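Local coordinates for protein EH1AB1 (Metagenome, PDB 6I8F) that hydrolyses esters, acting as an ester hydrolase with the alpha/beta hydrolase fold, at residues L26-A29 against A30-G34; V45-K48 against A49-M53; A205-S208 against S209-S212. All coordinates share one frame; numbering follows the deposited sequence.

Contact 1: L26-A29 against A30-G34; sequences LMDA and ATRGG
The Thr31 side chain meets the carbonyl oxygen of Met27, one turn back in alpha helix 18-32 and near its C-terminal end. Met27 O accepts both Thr31 N and Thr31 OG1, each at 3.1 Å, and the two donors come from opposite faces of the carbonyl plane. With OG1 beside its own backbone N (chi1 -60°), the threonine hydroxyl leans back along the helix onto that oxygen. A threonine suits a helix here because its hydroxyl can bond to a carbonyl of the preceding turn. Ala30, a residue type that favours helix, sets its CB 3.6 Å from the same Met27 O.

The backbone bonding changes as the helix nears its end. The i+4 bond from Arg32 N to Asp28 O is weak, and Arg32 N also makes an i+3 bond to Ala29 O at 3.0 Å, from well above the carbonyl plane. Gly34 then leaves helical geometry with a positive phi, which favours glycine.

On a neighbouring flank Asp28 and Arg32 form an i to i+4 salt bridge. The aspartate CG is anti to the backbone N (chi1 176°), while the arginine chain bends at chi3 and folds its end back. No N-H points at the carboxylate, so the attraction is one of charge alone, and at this exposed surface it is probably modest. Asp28 OD2 sits over one face of the guanidinium, 3.3 Å from Arg32 NH1, with the two planes 77° apart.

Contact 2: V45-K48 against A49-M53; sequences VGRK and AVDKM
Asp51 N donates to Arg47 O at 2.9 Å, and Val50 N reaches Gly46 O at the same length; the Val50 bond is the straighter of these two i+4 bonds (165°). The side chain of Asp51 turns back toward the preceding turn as well: its CG stands beside its own backbone N (chi1 -78°), 3.1 Å from Arg47 O, though carboxylate and carbonyl oxygens, all acceptors, make no hydrogen bond. The Arg47 and Asp51 side chains run the same way, and Asp51 OD2 lies 3.4 Å from the aliphatic Arg47 CG. Their charged ends do not meet, for Arg47 NE stays 5.3 Å from Asp51 OD2.

This flank of alpha helix 43-55 holds the loop that follows the HGGGF motif, which by family likeness probably supplies the oxyanion hole. Asp51 OD1 accepts Gly108 N, while Arg47 gives NE to Val106 O and has a counter-charge in Glu138. Replacing Asp51 by alanine would remove the carboxylate, and Gly108 N would probably lose its acceptor from the helix.

On another flank Val50 CG2 lies 3.3 Å from Gly46 O, and an aliphatic side chain suits the packing against Leu38 and Ile107. On the exposed side Lys48 and Lys52 lie alongside each other, Lys48 CG to Lys52 CE 4.0 Å. Bends at chi4 leave Lys48 NZ and Lys52 NZ 4.6 Å apart, so their like charges probably disfavour the pairing slightly.

Contact 3: A205-S208 against S209-S212; sequences ATDS and SRES
Neither 205-208 nor 209-212 forms a helix or strand. The backbone is extended at Asp207, turns through Ser208 and Ser209 and becomes extended again at Arg210. The bend is an Asx turn: Ser209 N donates to Asp207 OD1 at 3.0 Å, two residues on from the aspartate that accepts it, and reaches that oxygen from above the carboxylate plane. It lies in the loop leading from strand 198-202 of the central alpha/beta-hydrolase sheet to helix 213-219, which in this family probably belongs to the cap.

Asp207 carries the contact. Its CG lies anti to the backbone N (chi1 -173°), sending the carboxylate across to the residues that follow. Ser209 OG, at 2.6 Å, meets the syn lone pair of Asp207 OD1; a torsion that sets OG between its own backbone N and carbonyl carbon (chi1 76°) swings it to the same oxygen that Ser209 N reaches. OD2 turns to Arg210. Arg210 NE meets the syn lone pair of Asp207 OD2 at 2.9 Å, and Arg210 NH1 adds a weak bond to OD2 at 3.2 Å, making a salt bridge. The oxygen comes to the edge of the guanidinium but tilted from its plane, and the two flat groups are turned 49° against each other. A bend at chi3 brings the long arginine round onto so close a neighbour.

Glu275, on helix 273-285, accepts the backbone N of both Thr206 and Asp207, and Ser208 OG donates to Leu248 O. Ser212 closes the segment as N-cap of helix 213-219.

Four donors from two residues thus converge on one buried carboxylate: the hydroxyl and amide fix its OD1, the guanidinium balances its charge at OD2, and together they would probably favour the ionised form while holding the group against rotation.

How the contacts relate
The three contacts follow one another along the chain without interleaving. Contacts 1 and 2 lie on successive helices, 18-32 and 43-55, which precede the first strand of the eight-stranded sheet; their centres are about 16 Å apart, and their nearest atoms about 6 Å. Contact 3 comes much later, in the loop between strand 198-202 and helix 213-219, with its centre about 30 Å from that of contact 1 and about 26 Å from that of contact 2. Contact 1 is the most peripheral, its centre about 27 Å from the chain centre. As in related esterases, contacts 1 and 2 probably lie in the cap, and contact 3 at the passage from the sheet into it.

Contact 1: L26-A29 against A30-G34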
# COMPACT_ATOMS: atom_id res chain seq x y z
N LEU A 26 -23.14 -19.94 -2.50
CA LEU A 26 -24.41 -19.24 -2.33
C LEU A 26 -24.97 -18.80 -3.69
O LEU A 26 -26.17 -18.94 -3.95
CB LEU A 26 -24.25 -18.02 -1.42
CG LEU A 26 -24.85 -18.18 -0.04
CD1 LEU A 26 -24.61 -16.93 0.81
CD2 LEU A 26 -26.35 -18.48 -0.13
N MET A 27 -24.11 -18.20 -4.51
CA MET A 27 -24.53 -17.73 -5.82
C MET A 27 -24.96 -18.91 -6.69
O MET A 27 -25.91 -18.81 -7.48
CB MET A 27 -23.39 -16.95 -6.49
CG MET A 27 -23.09 -15.64 -5.78
SD MET A 27 -21.53 -14.88 -6.33
CE MET A 27 -21.80 -13.19 -5.78
N ASP A 28 -24.29 -20.06 -6.52
CA ASP A 28 -24.62 -21.27 -7.26
C ASP A 28 -26.02 -21.77 -6.85
O ASP A 28 -26.83 -22.11 -7.71
CB ASP A 28 -23.57 -22.36 -7.06
CG ASP A 28 -23.94 -23.67 -7.73
OD1 ASP A 28 -24.15 -23.66 -8.97
OD2 ASP A 28 -24.05 -24.69 -7.02
N ALA A 29 -26.28 -21.82 -5.53
CA ALA A 29 -27.58 -22.23 -5.00
C ALA A 29 -28.68 -21.33 -5.58
O ALA A 29 -29.70 -21.83 -6.07
CB ALA A 29 -27.58 -22.20 -3.49
N ALA A 30 -28.45 -20.02 -5.56
CA ALA A 30 -29.41 -19.04 -6.08
C ALA A 30 -29.75 -19.35 -7.54
O ALA A 30 -30.90 -19.21 -7.94
CB ALA A 30 -28.88 -17.63 -5.92
N THR A 31 -28.77 -19.81 -8.32
CA THR A 31 -28.99 -20.12 -9.75
C THR A 31 -29.94 -21.30 -9.92
O THR A 31 -30.68 -21.37 -10.90
CB THR A 31 -27.69 -20.45 -10.48
OG1 THR A 31 -26.81 -19.33 -10.40
CG2 THR A 31 -27.92 -20.79 -11.94
N ARG A 32 -29.90 -22.25 -8.99
CA ARG A 32 -30.73 -23.44 -9.07
C ARG A 32 -32.14 -23.15 -8.54
O ARG A 32 -33.02 -23.99 -8.63
CB ARG A 32 -30.05 -24.58 -8.31
CG ARG A 32 -28.76 -25.06 -8.96
CD ARG A 32 -28.42 -26.46 -8.51
NE ARG A 32 -28.20 -26.45 -7.07
CZ ARG A 32 -27.01 -26.59 -6.50
NH1 ARG A 32 -26.07 -27.32 -7.08
NH2 ARG A 32 -26.76 -25.99 -5.34
N GLY A 33 -32.34 -21.94 -8.00
CA GLY A 33 -33.65 -21.46 -7.56
C GLY A 33 -34.59 -21.17 -8.72
O GLY A 33 -35.78 -20.97 -8.51
N GLY A 34 -34.03 -21.08 -9.94
CA GLY A 34 -34.81 -21.06 -11.18
C GLY A 34 -35.27 -19.67 -11.59
O GLY A 34 -36.16 -19.54 -12.42

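Contact 2: V45-K48 against A49-M53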
# COMPACT_ATOMS: atom_id res chain seq x y z
N VAL A 45 -35.00 -3.32 -15.50
CA VAL A 45 -35.53 -4.34 -14.60
C VAL A 45 -34.36 -5.01 -13.86
O VAL A 45 -34.40 -5.17 -12.63
CB VAL A 45 -36.36 -5.38 -15.37
CG1 VAL A 45 -36.74 -6.58 -14.50
CG2 VAL A 45 -37.60 -4.75 -15.99
N GLY A 46 -33.37 -5.46 -14.63
CA GLY A 46 -32.18 -6.08 -14.10
C GLY A 46 -31.44 -5.15 -13.16
O GLY A 46 -30.95 -5.59 -12.12
N ARG A 47 -31.36 -3.87 -13.53
CA ARG A 47 -30.68 -2.84 -12.75
C ARG A 47 -31.32 -2.79 -11.35
O ARG A 47 -30.62 -2.84 -10.35
CB ARG A 47 -30.75 -1.48 -13.45
CG ARG A 47 -30.36 -0.30 -12.58
CD ARG A 47 -30.50 1.04 -13.30
NE ARG A 47 -29.76 1.02 -14.55
CZ ARG A 47 -30.16 1.55 -15.71
NH1 ARG A 47 -31.38 2.05 -15.87
NH2 ARG A 47 -29.30 1.58 -16.72
N LYS A 48 -32.65 -2.70 -11.32
CA LYS A 48 -33.39 -2.48 -10.10
C LYS A 48 -33.20 -3.66 -9.14
O LYS A 48 -33.02 -3.47 -7.93
CB LYS A 48 -34.86 -2.26 -10.42
CG LYS A 48 -35.65 -1.61 -9.30
CD LYS A 48 -36.87 -0.86 -9.79
CE LYS A 48 -37.96 -0.80 -8.74
NZ LYS A 48 -38.78 -2.04 -8.76
N ALA A 49 -33.21 -4.88 -9.70
CA ALA A 49 -33.10 -6.10 -8.93
C ALA A 49 -31.67 -6.26 -8.38
O ALA A 49 -31.50 -6.57 -7.21
CB ALA A 49 -33.47 -7.28 -9.79
N VAL A 50 -30.66 -6.09 -9.24
CA VAL A 50 -29.29 -6.33 -8.84
C VAL A 50 -28.83 -5.21 -7.89
O VAL A 50 -28.02 -5.47 -7.00
CB VAL A 50 -28.34 -6.48 -10.05
CG1 VAL A 50 -26.89 -6.63 -9.61
CG2 VAL A 50 -28.72 -7.66 -10.92
N ASP A 51 -29.34 -3.99 -8.07
CA ASP A 51 -29.01 -2.88 -7.18
C ASP A 51 -29.44 -3.20 -5.74
O ASP A 51 -28.70 -2.93 -4.82
CB ASP A 51 -29.59 -1.55 -7.67
CG ASP A 51 -28.79 -0.93 -8.82
OD1 ASP A 51 -27.70 -1.46 -9.15
OD2 ASP A 51 -29.27 0.08 -9.38
N LYS A 52 -30.64 -3.77 -5.56
CA LYS A 52 -31.12 -4.15 -4.23
C LYS A 52 -30.21 -5.22 -3.62
O LYS A 52 -29.93 -5.18 -2.46
CB LYS A 52 -32.57 -4.65 -4.27
CG LYS A 52 -33.62 -3.56 -4.36
CD LYS A 52 -34.96 -4.08 -4.84
CE LYS A 52 -35.77 -3.06 -5.61
NZ LYS A 52 -36.58 -2.21 -4.70
N MET A 53 -29.78 -6.19 -4.43
CA MET A 53 -28.86 -7.22 -3.99
C MET A 53 -27.52 -6.60 -3.58
O MET A 53 -26.94 -7.02 -2.60
CB MET A 53 -28.63 -8.25 -5.09
CG MET A 53 -29.86 -9.05 -5.44
SD MET A 53 -29.53 -10.12 -6.86
CE MET A 53 -28.60 -11.42 -6.05

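Contact 3: A205-S208 against S209-S212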
# COMPACT_ATOMS: atom_id res chain seq x y z
N ALA A 205 -11.04 -1.80 -14.58
CA ALA A 205 -10.89 -2.16 -15.98
C ALA A 205 -9.99 -1.11 -16.63
O ALA A 205 -10.23 0.07 -16.46
CB ALA A 205 -12.24 -2.18 -16.66
N THR A 206 -8.94 -1.52 -17.34
CA THR A 206 -7.99 -0.55 -17.90
C THR A 206 -7.72 -0.78 -19.39
O THR A 206 -7.06 0.05 -20.02
CB THR A 206 -6.66 -0.55 -17.13
OG1 THR A 206 -6.02 -1.81 -17.33
CG2 THR A 206 -6.85 -0.25 -15.66
N ASP A 207 -8.19 -1.90 -19.95
CA ASP A 207 -7.87 -2.22 -21.35
C ASP A 207 -9.03 -3.02 -21.97
O ASP A 207 -9.22 -4.19 -21.64
CB ASP A 207 -6.54 -2.96 -21.44
CG ASP A 207 -6.02 -3.20 -22.85
OD1 ASP A 207 -6.62 -2.65 -23.81
OD2 ASP A 207 -5.02 -3.94 -22.98
N SER A 208 -9.76 -2.37 -22.88
CA SER A 208 -10.87 -2.97 -23.61
C SER A 208 -10.42 -3.56 -24.96
O SER A 208 -11.25 -4.11 -25.70
CB SER A 208 -11.94 -1.96 -23.83
OG SER A 208 -12.44 -1.46 -22.60
N SER A 209 -9.13 -3.45 -25.28
CA SER A 209 -8.63 -3.70 -26.63
C SER A 209 -8.06 -5.11 -26.76
O SER A 209 -8.06 -5.67 -27.85
CB SER A 209 -7.61 -2.67 -27.02
OG SER A 209 -6.38 -2.94 -26.37
N ARG A 210 -7.57 -5.68 -25.65
CA ARG A 210 -6.90 -6.99 -25.65
C ARG A 210 -7.46 -7.84 -24.50
O ARG A 210 -7.99 -7.31 -23.53
CB ARG A 210 -5.39 -6.82 -25.48
CG ARG A 210 -4.72 -5.94 -26.52
CD ARG A 210 -3.26 -5.66 -26.19
NE ARG A 210 -3.11 -4.77 -25.04
CZ ARG A 210 -1.97 -4.55 -24.41
NH1 ARG A 210 -1.91 -3.67 -23.42
NH2 ARG A 210 -0.87 -5.20 -24.76
N GLU A 211 -7.32 -9.16 -24.64
CA GLU A 211 -7.62 -10.11 -23.58
C GLU A 211 -6.32 -10.55 -22.91
O GLU A 211 -5.52 -11.27 -23.51
CB GLU A 211 -8.40 -11.32 -24.10
CG GLU A 211 -9.86 -11.03 -24.37
CD GLU A 211 -10.80 -12.22 -24.20
OE1 GLU A 211 -11.92 -12.15 -24.74
OE2 GLU A 211 -10.41 -13.19 -23.52
N SER A 212 -6.11 -10.11 -21.67
CA SER A 212 -5.02 -10.58 -20.82
C SER A 212 -5.18 -12.08 -20.53
O SER A 212 -6.27 -12.64 -20.67
CB SER A 212 -5.02 -9.80 -19.53
OG SER A 212 -6.14 -10.18 -18.74